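PDB 4XSO: Alr3699 protein from Nostoc sp., which is of unknown function but belongs to the GT-B clan of glycosyltransferase-like proteins, built from two Rossmann-like domains. Local coordinates for residues G210-L215 / D284-T289; Q278-C283 / M304-P309. One frame throughout, in Å; residues are numbered along the deposited sequence.

Contact 1 of 2, residues G210-L215 / D284-T289; sequences GHFSRL and DLVAHT
G210 and V286 form a parallel beta bridge at the centre of the C-terminal Rossmann-like sheet, where strand 207-212 lies beside strand 285-287. Two backbone bonds define it: G210 N donates to L285 O (2.9 Å), and A287 N donates to G210 O. Beyond this bridge the strands diverge, their short axes being 40° apart, and a water fills the next backbone link: it accepts from F212 N and donates to A287 O. The same water sits over the centre of one face of the H211 imidazole, 3.9 Å above the plane. H211 CG is anti to the backbone N (chi1 -167°), and farther along the ring NE2 donates to T289 OG1 at 3.0 Å. That bond lies in the ring plane but is bent, with 140° at the hydrogen. T289 OG1 is also hydrogen-bonded to G220 O, which ties H211 and the turn after strand 285-287 to the loop before helix 221-228. F212 takes the sheet face that V286 occupies; its CD1 meets V286 CG1 at 4.1 Å, the two side chains crossing at about a right angle. In the 3-2-1-4-5-6 order these are strands 1 and 4, whose parting ends mark the topological switch point of a Rossmann-like sheet.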
loop_
_atom_site.group_PDB
_atom_site.type_symbol
_atom_site.label_atom_id
_atom_site.label_comp_id
_atom_site.label_asym_id
_atom_site.label_seq_id
_atom_site.Cartn_x
_atom_site.Cartn_y
_atom_site.Cartn_z
ATOM N N GLY A 210 -45.230 11.827 -3.474
ATOM C CA GLY A 210 -44.415 10.936 -2.664
ATOM C C GLY A 210 -42.961 11.366 -2.718
ATOM O O GLY A 210 -42.438 11.750 -3.783
ATOM N N HIS A 211 -42.289 11.259 -1.576
ATOM C CA HIS A 211 -40.894 11.532 -1.489
ATOM C C HIS A 211 -40.262 10.297 -0.872
ATOM O O HIS A 211 -40.681 9.879 0.219
ATOM C CB HIS A 211 -40.721 12.755 -0.568
ATOM C CG HIS A 211 -39.361 13.362 -0.609
ATOM N ND1 HIS A 211 -38.260 12.775 -0.022
ATOM C CD2 HIS A 211 -38.910 14.494 -1.193
ATOM C CE1 HIS A 211 -37.189 13.528 -0.240
ATOM N NE2 HIS A 211 -37.561 14.559 -0.971
ATOM N N PHE A 212 -39.301 9.698 -1.520
ATOM C CA PHE A 212 -38.801 8.364 -1.077
ATOM C C PHE A 212 -37.307 8.441 -0.785
ATOM O O PHE A 212 -36.519 8.476 -1.695
ATOM C CB PHE A 212 -38.991 7.365 -2.196
ATOM C CG PHE A 212 -40.415 7.137 -2.506
ATOM C CD1 PHE A 212 -41.073 7.976 -3.339
ATOM C CD2 PHE A 212 -41.088 6.130 -1.909
ATOM C CE1 PHE A 212 -42.387 7.813 -3.593
ATOM C CE2 PHE A 212 -42.430 5.964 -2.124
ATOM C CZ PHE A 212 -43.073 6.788 -2.999
ATOM N N SER A 213 -36.917 8.467 0.454
ATOM C CA SER A 213 -35.545 8.847 0.765
ATOM C C SER A 213 -35.374 8.665 2.274
ATOM O O SER A 213 -36.364 8.530 2.983
ATOM C CB SER A 213 -35.224 10.221 0.168
ATOM O OG SER A 213 -34.295 10.934 0.932
ATOM N N ARG A 214 -34.133 8.710 2.772
ATOM C CA ARG A 214 -33.930 8.817 4.188
ATOM C C ARG A 214 -34.107 10.319 4.514
ATOM O O ARG A 214 -33.963 11.198 3.668
ATOM C CB ARG A 214 -32.527 8.313 4.591
ATOM C CG ARG A 214 -31.402 9.054 3.897
ATOM C CD ARG A 214 -30.047 8.374 4.112
ATOM N NE ARG A 214 -29.058 8.975 3.228
ATOM C CZ ARG A 214 -28.865 8.640 1.953
ATOM N NH1 ARG A 214 -29.559 7.647 1.386
ATOM N NH2 ARG A 214 -27.947 9.297 1.245
ATOM N N LEU A 215 -34.519 10.577 5.727
ATOM C CA LEU A 215 -34.835 11.909 6.170
ATOM C C LEU A 215 -33.511 12.585 6.468
ATOM O O LEU A 215 -32.882 12.308 7.503
ATOM C CB LEU A 215 -35.727 11.833 7.417
ATOM C CG LEU A 215 -37.040 11.079 7.219
ATOM C CD1 LEU A 215 -37.763 10.957 8.567
ATOM C CD2 LEU A 215 -37.922 11.763 6.186
ATOM N N ASP A 284 -49.478 10.244 -7.118
ATOM C CA ASP A 284 -49.876 10.913 -8.337
ATOM C C ASP A 284 -48.667 11.632 -8.901
ATOM O O ASP A 284 -48.618 11.877 -10.059
ATOM C CB ASP A 284 -51.042 11.849 -8.029
ATOM C CG ASP A 284 -52.271 11.081 -7.490
ATOM O OD1 ASP A 284 -52.884 10.451 -8.377
ATOM O OD2 ASP A 284 -52.578 11.030 -6.231
ATOM N N LEU A 285 -47.656 11.913 -8.074
ATOM C CA LEU A 285 -46.398 12.528 -8.512
ATOM C C LEU A 285 -45.330 12.094 -7.541
ATOM O O LEU A 285 -45.598 11.955 -6.355
ATOM C CB LEU A 285 -46.531 14.042 -8.504
ATOM C CG LEU A 285 -45.297 14.915 -8.631
ATOM C CD1 LEU A 285 -44.741 14.697 -10.050
ATOM C CD2 LEU A 285 -45.601 16.427 -8.410
ATOM N N VAL A 286 -44.137 11.804 -8.052
ATOM C CA VAL A 286 -43.003 11.446 -7.229
ATOM C C VAL A 286 -42.086 12.658 -7.265
ATOM O O VAL A 286 -41.778 13.138 -8.346
ATOM C CB VAL A 286 -42.313 10.200 -7.744
ATOM C CG1 VAL A 286 -41.064 9.934 -6.929
ATOM C CG2 VAL A 286 -43.288 9.032 -7.614
ATOM N N ALA A 287 -41.697 13.167 -6.099
ATOM C CA ALA A 287 -40.738 14.237 -6.011
ATOM C C ALA A 287 -39.408 13.873 -5.478
ATOM O O ALA A 287 -39.262 13.422 -4.342
ATOM C CB ALA A 287 -41.317 15.391 -5.135
ATOM N N HIS A 288 -38.406 14.245 -6.248
ATOM C CA HIS A 288 -37.012 14.203 -5.836
ATOM C C HIS A 288 -36.630 15.667 -5.616
ATOM O O HIS A 288 -36.807 16.476 -6.525
ATOM C CB HIS A 288 -36.194 13.583 -6.970
ATOM C CG HIS A 288 -34.723 13.684 -6.771
ATOM N ND1 HIS A 288 -33.983 14.754 -7.229
ATOM C CD2 HIS A 288 -33.848 12.860 -6.152
ATOM C CE1 HIS A 288 -32.722 14.602 -6.881
ATOM N NE2 HIS A 288 -32.617 13.465 -6.213
ATOM N N THR A 289 -36.161 16.024 -4.423
ATOM C CA THR A 289 -35.920 17.450 -4.118
ATOM C C THR A 289 -34.606 17.631 -3.372
ATOM O O THR A 289 -34.533 18.470 -2.487
ATOM C CB THR A 289 -37.029 18.000 -3.236
ATOM O OG1 THR A 289 -37.015 17.325 -1.964
ATOM C CG2 THR A 289 -38.368 17.786 -3.921
HETATM O O HOH W 1 -38.024 11.028 -3.585
#

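Contact 2 of 2, residues Q278-C283 / M304-P309; sequences QLMAAC and MLCGKP
K308 reaches across to C283, just past the C-terminal end of helix 276-282, and places its ammonium against the carbonyls there. Its CG is anti to the carbonyl carbon, the chain bends at chi2 (-58°), and from there chi3 and chi4 run extended. NZ donates to C283 O at 2.8 Å, nearly in line with the carbonyl, the C=O...N angle being 161°. A281 O lies 3.2 Å from NZ, but the angle is too poor for a hydrogen bond. CG passes 3.5 Å from M280 O. This gathering of carbonyl oxygens at a helix C terminus would be expected to favour the positive charge. The contact joins the C-terminal end of helix 276-282, just before strand 285-287 of the Rossmann-like fold, to the turn after helix 298-305, which follows that strand; helix 298-305 finishes in a Schellman motif, with G307 at positive phi (69°). Just before that glycine, the CB of C306 points toward helix 276-282, with SG anti to its own carbonyl carbon. The sulfur touches M280 CB at 3.7 Å and lies 3.9 Å from M280 SD. Past CG the M280 chain is extended, and it packs against F212 of the neighbouring strand 207-212.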
loop_
_atom_site.group_PDB
_atom_site.type_symbol
_atom_site.label_atom_id
_atom_site.label_comp_id
_atom_site.label_asym_id
_atom_site.label_seq_id
_atom_site.Cartn_x
_atom_site.Cartn_y
_atom_site.Cartn_z
ATOM N N GLN A 278 -44.659 -0.183 -5.198
ATOM C CA GLN A 278 -46.082 -0.115 -4.967
ATOM C C GLN A 278 -46.536 1.257 -4.420
ATOM O O GLN A 278 -47.542 1.820 -4.853
ATOM C CB GLN A 278 -46.492 -1.207 -3.960
ATOM C CG GLN A 278 -46.366 -2.654 -4.481
ATOM C CD GLN A 278 -44.935 -3.064 -4.749
ATOM O OE1 GLN A 278 -43.984 -2.706 -3.994
ATOM N NE2 GLN A 278 -44.748 -3.867 -5.807
ATOM N N LEU A 279 -45.813 1.734 -3.411
ATOM C CA LEU A 279 -46.029 3.085 -2.897
ATOM C C LEU A 279 -45.939 4.106 -3.978
ATOM O O LEU A 279 -46.791 4.946 -4.052
ATOM C CB LEU A 279 -45.032 3.393 -1.782
ATOM C CG LEU A 279 -45.415 2.650 -0.515
ATOM C CD1 LEU A 279 -44.219 2.652 0.435
ATOM C CD2 LEU A 279 -46.639 3.248 0.185
ATOM N N MET A 280 -44.893 4.027 -4.819
ATOM C CA MET A 280 -44.733 4.954 -5.974
ATOM C C MET A 280 -45.985 4.936 -6.889
ATOM O O MET A 280 -46.554 5.949 -7.300
ATOM C CB MET A 280 -43.487 4.563 -6.752
ATOM C CG MET A 280 -42.126 4.875 -6.086
ATOM S SD MET A 280 -40.700 4.626 -7.164
ATOM C CE MET A 280 -39.517 5.399 -6.035
ATOM N N ALA A 281 -46.424 3.730 -7.206
ATOM C CA ALA A 281 -47.596 3.542 -8.011
ATOM C C ALA A 281 -48.796 4.212 -7.394
ATOM O O ALA A 281 -49.629 4.762 -8.117
ATOM C CB ALA A 281 -47.884 2.061 -8.240
ATOM N N ALA A 282 -48.891 4.215 -6.076
ATOM C CA ALA A 282 -50.006 4.868 -5.469
ATOM C C ALA A 282 -49.912 6.390 -5.389
ATOM O O ALA A 282 -50.864 7.007 -5.034
ATOM C CB ALA A 282 -50.249 4.294 -4.127
ATOM N N CYS A 283 -48.773 6.979 -5.712
ATOM C CA CYS A 283 -48.641 8.450 -5.755
ATOM C C CYS A 283 -49.249 8.943 -7.057
ATOM O O CYS A 283 -49.540 8.143 -7.979
ATOM C CB CYS A 283 -47.178 8.815 -5.697
ATOM S SG CYS A 283 -46.518 8.432 -4.069
ATOM N N MET A 304 -39.947 6.587 -12.830
ATOM C CA MET A 304 -40.166 6.563 -14.274
ATOM C C MET A 304 -40.600 5.137 -14.678
ATOM O O MET A 304 -41.564 4.942 -15.408
ATOM C CB MET A 304 -38.886 6.994 -14.998
ATOM C CG MET A 304 -38.499 8.468 -14.803
ATOM S SD MET A 304 -36.923 8.959 -15.603
ATOM C CE MET A 304 -37.721 9.604 -16.972
ATOM N N LEU A 305 -39.902 4.141 -14.188
ATOM C CA LEU A 305 -40.242 2.745 -14.507
ATOM C C LEU A 305 -41.579 2.407 -13.950
ATOM O O LEU A 305 -42.240 1.473 -14.457
ATOM C CB LEU A 305 -39.178 1.814 -13.917
ATOM C CG LEU A 305 -37.847 1.812 -14.629
ATOM C CD1 LEU A 305 -36.811 1.113 -13.771
ATOM C CD2 LEU A 305 -37.972 1.143 -15.956
ATOM N N CYS A 306 -42.016 3.114 -12.886
ATOM C CA CYS A 306 -43.352 2.843 -12.362
ATOM C C CYS A 306 -44.367 3.561 -13.218
ATOM O O CYS A 306 -45.554 3.555 -12.931
ATOM C CB CYS A 306 -43.553 3.275 -10.914
ATOM S SG CYS A 306 -42.610 2.423 -9.679
ATOM N N GLY A 307 -43.923 4.239 -14.257
ATOM C CA GLY A 307 -44.882 4.961 -15.034
ATOM C C GLY A 307 -45.474 6.158 -14.319
ATOM O O GLY A 307 -46.603 6.447 -14.541
ATOM N N LYS A 308 -44.722 6.867 -13.506
ATOM C CA LYS A 308 -45.260 8.016 -12.760
ATOM C C LYS A 308 -44.663 9.336 -13.215
ATOM O O LYS A 308 -43.526 9.404 -13.674
ATOM C CB LYS A 308 -44.961 7.846 -11.272
ATOM C CG LYS A 308 -45.778 6.715 -10.638
ATOM C CD LYS A 308 -47.240 7.103 -10.886
ATOM C CE LYS A 308 -48.229 6.389 -10.075
ATOM N NZ LYS A 308 -49.544 6.867 -10.515
ATOM N N PRO A 309 -45.439 10.400 -13.107
ATOM C CA PRO A 309 -44.809 11.697 -13.319
ATOM C C PRO A 309 -43.761 11.873 -12.224
ATOM O O PRO A 309 -44.009 11.490 -11.056
ATOM C CB PRO A 309 -45.939 12.670 -13.033
ATOM C CG PRO A 309 -47.206 11.891 -13.145
ATOM C CD PRO A 309 -46.835 10.552 -12.618
#

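How the contacts relate
After the N-terminal domain, strand 207-212 opens the second sheet, and contact 1 closes the long loop from it to strand 285-287, with 68 residues between its segments. Inside that span the chain adds two more strands before reaching helix 276-282, where contact 2 begins. Contact 2 closes a shorter connection, of 20 residues, running through strand 285-287 to the end of helix 298-305. The segments alternate, so the closures cross, and their centres are 11 Å apart. V286 N and P309 O, 3.0 Å apart, probably form a hydrogen bond linking strand 285-287 to the residue that leads into strand 310-313, and C283 SG packs on G210 CA. Helix ends and central strands are thereby joined within one domain.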